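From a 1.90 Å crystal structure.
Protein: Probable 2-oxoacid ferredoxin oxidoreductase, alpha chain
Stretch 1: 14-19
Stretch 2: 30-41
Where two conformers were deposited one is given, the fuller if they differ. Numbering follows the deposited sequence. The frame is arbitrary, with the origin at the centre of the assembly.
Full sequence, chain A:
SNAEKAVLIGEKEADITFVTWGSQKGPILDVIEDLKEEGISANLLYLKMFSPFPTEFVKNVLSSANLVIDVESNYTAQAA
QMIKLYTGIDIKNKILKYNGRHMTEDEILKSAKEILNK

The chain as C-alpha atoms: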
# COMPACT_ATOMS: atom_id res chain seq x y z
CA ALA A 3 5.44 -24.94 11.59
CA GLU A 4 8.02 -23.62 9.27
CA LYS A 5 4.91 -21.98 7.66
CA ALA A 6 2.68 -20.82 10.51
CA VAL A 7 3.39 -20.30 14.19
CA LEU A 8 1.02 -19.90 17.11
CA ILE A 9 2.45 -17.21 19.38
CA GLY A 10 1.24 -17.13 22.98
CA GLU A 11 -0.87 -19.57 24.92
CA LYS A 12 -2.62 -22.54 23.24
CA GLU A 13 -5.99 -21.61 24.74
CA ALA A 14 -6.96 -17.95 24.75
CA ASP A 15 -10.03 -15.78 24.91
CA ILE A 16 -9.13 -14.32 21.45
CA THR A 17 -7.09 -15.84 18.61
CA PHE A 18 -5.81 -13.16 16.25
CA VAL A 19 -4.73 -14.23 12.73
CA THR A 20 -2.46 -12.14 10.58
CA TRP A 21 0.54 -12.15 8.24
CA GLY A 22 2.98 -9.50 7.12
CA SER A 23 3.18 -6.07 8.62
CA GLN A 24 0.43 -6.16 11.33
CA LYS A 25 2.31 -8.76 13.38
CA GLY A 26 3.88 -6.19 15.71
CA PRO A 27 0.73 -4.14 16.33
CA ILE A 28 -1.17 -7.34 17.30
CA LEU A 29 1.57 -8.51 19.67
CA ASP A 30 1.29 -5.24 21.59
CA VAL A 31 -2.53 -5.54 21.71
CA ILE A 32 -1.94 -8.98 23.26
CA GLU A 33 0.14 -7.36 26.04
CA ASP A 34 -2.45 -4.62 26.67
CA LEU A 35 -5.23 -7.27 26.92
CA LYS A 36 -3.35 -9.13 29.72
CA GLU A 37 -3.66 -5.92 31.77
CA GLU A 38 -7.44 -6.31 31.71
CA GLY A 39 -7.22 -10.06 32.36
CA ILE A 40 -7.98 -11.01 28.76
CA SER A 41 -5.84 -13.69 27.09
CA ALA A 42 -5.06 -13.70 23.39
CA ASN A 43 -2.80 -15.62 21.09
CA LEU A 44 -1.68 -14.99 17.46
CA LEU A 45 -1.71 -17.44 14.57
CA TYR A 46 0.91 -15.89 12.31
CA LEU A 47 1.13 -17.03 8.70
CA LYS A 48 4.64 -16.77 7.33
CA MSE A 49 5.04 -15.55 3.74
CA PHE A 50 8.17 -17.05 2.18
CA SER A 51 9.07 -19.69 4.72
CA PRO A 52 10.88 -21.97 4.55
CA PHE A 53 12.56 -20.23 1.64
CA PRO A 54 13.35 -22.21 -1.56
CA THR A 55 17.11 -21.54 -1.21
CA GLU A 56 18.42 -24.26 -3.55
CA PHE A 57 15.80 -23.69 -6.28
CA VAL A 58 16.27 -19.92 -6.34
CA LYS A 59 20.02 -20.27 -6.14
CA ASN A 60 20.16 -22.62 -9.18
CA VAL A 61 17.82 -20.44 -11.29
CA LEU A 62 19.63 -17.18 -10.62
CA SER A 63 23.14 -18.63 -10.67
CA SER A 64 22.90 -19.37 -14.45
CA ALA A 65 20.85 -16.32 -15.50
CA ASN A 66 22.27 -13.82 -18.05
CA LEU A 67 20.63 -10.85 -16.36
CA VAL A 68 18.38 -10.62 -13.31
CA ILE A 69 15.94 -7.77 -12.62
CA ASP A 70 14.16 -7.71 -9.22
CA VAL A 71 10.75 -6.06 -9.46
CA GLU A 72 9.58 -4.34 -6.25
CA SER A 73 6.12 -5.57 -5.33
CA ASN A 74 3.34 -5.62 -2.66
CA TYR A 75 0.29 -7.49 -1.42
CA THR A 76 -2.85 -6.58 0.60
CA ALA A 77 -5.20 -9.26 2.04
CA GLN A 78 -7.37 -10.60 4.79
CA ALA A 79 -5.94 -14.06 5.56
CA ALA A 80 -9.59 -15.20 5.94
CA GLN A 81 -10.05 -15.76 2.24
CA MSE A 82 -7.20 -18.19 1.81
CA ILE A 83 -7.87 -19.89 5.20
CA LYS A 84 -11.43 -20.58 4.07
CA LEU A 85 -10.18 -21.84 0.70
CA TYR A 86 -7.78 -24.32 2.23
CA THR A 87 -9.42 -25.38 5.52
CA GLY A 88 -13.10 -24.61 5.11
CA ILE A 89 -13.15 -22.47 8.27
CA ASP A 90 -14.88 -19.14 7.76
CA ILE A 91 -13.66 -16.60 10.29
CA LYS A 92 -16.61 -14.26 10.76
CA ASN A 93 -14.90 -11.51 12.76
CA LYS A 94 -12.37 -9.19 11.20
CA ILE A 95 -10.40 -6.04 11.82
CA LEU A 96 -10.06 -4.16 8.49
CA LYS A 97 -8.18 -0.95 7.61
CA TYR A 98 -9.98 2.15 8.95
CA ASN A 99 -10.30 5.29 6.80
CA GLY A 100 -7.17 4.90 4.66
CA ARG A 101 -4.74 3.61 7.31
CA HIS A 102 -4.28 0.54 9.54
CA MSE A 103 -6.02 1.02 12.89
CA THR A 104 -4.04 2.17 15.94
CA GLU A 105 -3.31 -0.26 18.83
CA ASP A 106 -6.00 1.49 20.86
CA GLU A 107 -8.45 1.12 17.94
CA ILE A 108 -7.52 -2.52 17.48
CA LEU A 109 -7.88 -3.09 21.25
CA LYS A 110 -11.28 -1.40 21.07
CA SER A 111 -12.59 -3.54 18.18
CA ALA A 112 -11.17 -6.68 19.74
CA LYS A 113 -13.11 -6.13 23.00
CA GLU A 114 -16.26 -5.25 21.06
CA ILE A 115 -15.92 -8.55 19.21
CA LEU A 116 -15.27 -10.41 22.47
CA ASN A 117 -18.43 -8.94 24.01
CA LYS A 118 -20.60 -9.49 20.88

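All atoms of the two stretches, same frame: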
# COMPACT_ATOMS: atom_id res chain seq x y z
N ALA A 14 -6.86 -19.38 24.44
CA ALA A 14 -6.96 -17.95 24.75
C ALA A 14 -8.35 -17.47 24.48
O ALA A 14 -9.06 -18.08 23.70
CB ALA A 14 -5.96 -17.17 23.92
N ASP A 15 -8.75 -16.41 25.15
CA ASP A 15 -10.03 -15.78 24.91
C ASP A 15 -10.22 -15.36 23.44
O ASP A 15 -11.32 -15.46 22.91
CB ASP A 15 -10.17 -14.55 25.82
CG ASP A 15 -10.22 -14.92 27.31
OD1 ASP A 15 -10.85 -15.93 27.68
OD2 ASP A 15 -9.60 -14.22 28.13
N ILE A 16 -9.15 -14.84 22.83
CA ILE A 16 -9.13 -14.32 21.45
C ILE A 16 -7.94 -14.94 20.71
O ILE A 16 -6.81 -14.96 21.23
CB ILE A 16 -8.94 -12.78 21.41
CG1 ILE A 16 -10.16 -12.05 22.02
CG2 ILE A 16 -8.67 -12.30 19.93
CD1 ILE A 16 -9.90 -10.60 22.45
N THR A 17 -8.18 -15.43 19.48
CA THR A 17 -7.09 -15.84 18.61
C THR A 17 -7.04 -14.91 17.40
O THR A 17 -7.91 -14.96 16.51
CB THR A 17 -7.33 -17.31 18.15
OG1 THR A 17 -7.19 -18.15 19.29
CG2 THR A 17 -6.32 -17.77 17.04
N PHE A 18 -6.06 -14.03 17.40
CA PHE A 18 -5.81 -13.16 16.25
C PHE A 18 -5.16 -13.99 15.14
O PHE A 18 -4.43 -14.94 15.43
CB PHE A 18 -4.88 -12.01 16.63
CG PHE A 18 -5.50 -10.99 17.56
CD1 PHE A 18 -6.45 -10.10 17.07
CD2 PHE A 18 -5.12 -10.91 18.91
CE1 PHE A 18 -7.02 -9.12 17.91
CE2 PHE A 18 -5.72 -9.93 19.77
CZ PHE A 18 -6.63 -9.06 19.27
N VAL A 19 -5.43 -13.64 13.88
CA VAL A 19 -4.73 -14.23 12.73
C VAL A 19 -4.24 -13.07 11.89
O VAL A 19 -5.02 -12.15 11.59
CB VAL A 19 -5.65 -15.08 11.87
CG1 VAL A 19 -4.84 -15.80 10.73
CG2 VAL A 19 -6.37 -16.11 12.69
N ASP A 30 1.56 -6.25 20.58
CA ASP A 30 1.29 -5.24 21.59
C ASP A 30 -0.15 -5.24 22.12
O ASP A 30 -0.36 -4.98 23.31
CB ASP A 30 1.59 -3.83 21.06
CG ASP A 30 3.05 -3.63 20.74
OD1 ASP A 30 3.93 -4.40 21.21
OD2 ASP A 30 3.32 -2.68 19.98
N VAL A 31 -1.14 -5.49 21.26
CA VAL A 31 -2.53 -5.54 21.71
C VAL A 31 -2.72 -6.71 22.67
O VAL A 31 -3.48 -6.62 23.67
CB VAL A 31 -3.54 -5.63 20.55
CG1 VAL A 31 -4.99 -5.78 21.08
CG2 VAL A 31 -3.46 -4.39 19.72
N ILE A 32 -2.04 -7.82 22.36
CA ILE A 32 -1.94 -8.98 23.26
C ILE A 32 -1.46 -8.56 24.66
O ILE A 32 -2.06 -8.98 25.69
CB ILE A 32 -1.14 -10.13 22.62
CG1 ILE A 32 -1.99 -10.74 21.49
CG2 ILE A 32 -0.73 -11.22 23.67
CD1 ILE A 32 -1.31 -11.68 20.61
N GLU A 33 -0.40 -7.75 24.74
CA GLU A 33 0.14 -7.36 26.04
C GLU A 33 -0.81 -6.45 26.80
O GLU A 33 -1.02 -6.64 27.99
CB GLU A 33 1.54 -6.74 25.94
CG GLU A 33 2.64 -7.69 25.46
CD GLU A 33 2.66 -9.05 26.20
OE1 GLU A 33 3.27 -9.14 27.29
OE2 GLU A 33 2.08 -10.02 25.67
N ASP A 34 -1.41 -5.48 26.10
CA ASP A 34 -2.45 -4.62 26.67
C ASP A 34 -3.67 -5.40 27.21
O ASP A 34 -4.20 -5.09 28.28
CB ASP A 34 -2.91 -3.59 25.63
CG ASP A 34 -1.78 -2.74 25.13
OD1 ASP A 34 -0.89 -2.37 25.93
OD2 ASP A 34 -1.79 -2.40 23.93
N LEU A 35 -4.10 -6.42 26.48
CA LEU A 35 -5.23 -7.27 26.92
C LEU A 35 -4.97 -7.97 28.28
O LEU A 35 -5.86 -8.06 29.12
CB LEU A 35 -5.63 -8.26 25.81
CG LEU A 35 -6.42 -7.68 24.63
CD1 LEU A 35 -6.42 -8.71 23.48
CD2 LEU A 35 -7.86 -7.28 25.03
N LYS A 36 -3.74 -8.47 28.47
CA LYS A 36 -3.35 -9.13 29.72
C LYS A 36 -3.66 -8.22 30.91
O LYS A 36 -4.07 -8.70 31.98
CB LYS A 36 -1.85 -9.45 29.68
CG LYS A 36 -1.51 -10.71 28.98
CD LYS A 36 -0.02 -10.85 28.78
CE LYS A 36 0.28 -11.87 27.68
NZ LYS A 36 1.76 -12.08 27.56
N GLU A 37 -3.46 -6.92 30.71
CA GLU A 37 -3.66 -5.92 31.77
C GLU A 37 -5.09 -5.90 32.26
O GLU A 37 -5.33 -5.55 33.40
CB GLU A 37 -3.21 -4.53 31.31
CG GLU A 37 -1.70 -4.41 31.23
CD GLU A 37 -1.17 -3.04 30.81
OE1 GLU A 37 -1.88 -2.00 30.94
OE2 GLU A 37 -0.01 -2.99 30.38
N GLU A 38 -6.02 -6.25 31.38
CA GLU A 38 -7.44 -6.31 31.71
C GLU A 38 -7.88 -7.74 31.98
O GLU A 38 -9.09 -8.00 32.07
CB GLU A 38 -8.28 -5.80 30.54
CG GLU A 38 -8.33 -4.34 30.41
CD GLU A 38 -9.16 -3.95 29.24
OE1 GLU A 38 -10.40 -3.85 29.40
OE2 GLU A 38 -8.58 -3.75 28.16
N GLY A 39 -6.91 -8.65 32.11
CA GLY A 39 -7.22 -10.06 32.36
C GLY A 39 -7.81 -10.82 31.18
O GLY A 39 -8.45 -11.88 31.36
N ILE A 40 -7.52 -10.32 29.97
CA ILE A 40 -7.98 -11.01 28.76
C ILE A 40 -6.80 -11.68 28.06
O ILE A 40 -5.80 -11.04 27.80
CB ILE A 40 -8.65 -10.07 27.79
CG1 ILE A 40 -9.93 -9.53 28.42
CG2 ILE A 40 -8.94 -10.77 26.48
CD1 ILE A 40 -10.50 -8.34 27.67
N SER A 41 -6.93 -12.97 27.76
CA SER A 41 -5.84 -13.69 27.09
C SER A 41 -6.04 -13.72 25.58
O SER A 41 -7.15 -13.78 25.07
CB SER A 41 -5.68 -15.11 27.64
OG SER A 41 -6.89 -15.82 27.43

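The contact reads as two zones: a greasy pack where helix 30-37 lies over strand 16-19, running nearly antiparallel to it, and a polar latch where Ser 41 meets the residues leading into the strand. Together they cover 360 Å². With the axes 11.0 Å apart at closest approach, side chains must fill the gap, and Phe 18 is the main bump. Its CA-to-CB bond points toward the helix, and its ring enters a hollow walled by Val 31, Ile 32 and Leu 35. Phe 18 CZ lies 4.1 Å from Val 31 CG1, Phe 18 CD2 4.1 Å from Ile 32 CG1, and Leu 35 CD1 meets the ring edge, 4.0 Å from Phe 18 CE2.

Leu 35 CD1 is also touched by Ile 16 CD1, at 4.1 Å. Ile 16 leaves its backbone sideways, but its m,t side chain brings CD1 also within 4.1 Å of Ile 40 CG2. These five strand and helix residues are buried, suiting apolar types. Thr 17, between Ile 16 and Phe 18, points its CA-to-CB bond away.

At the partly exposed latch, Asp 15 and Ser 41 each donate and accept: Ser 41 N to Asp 15 OD2 (3.0 Å), Asp 15 N to Ser 41 OG (3.0 Å). Ile 16 N donates to Ser 41 O at 3.2 Å. Ser 41 OG also packs on Ala 14, 3.4 Å from its CA.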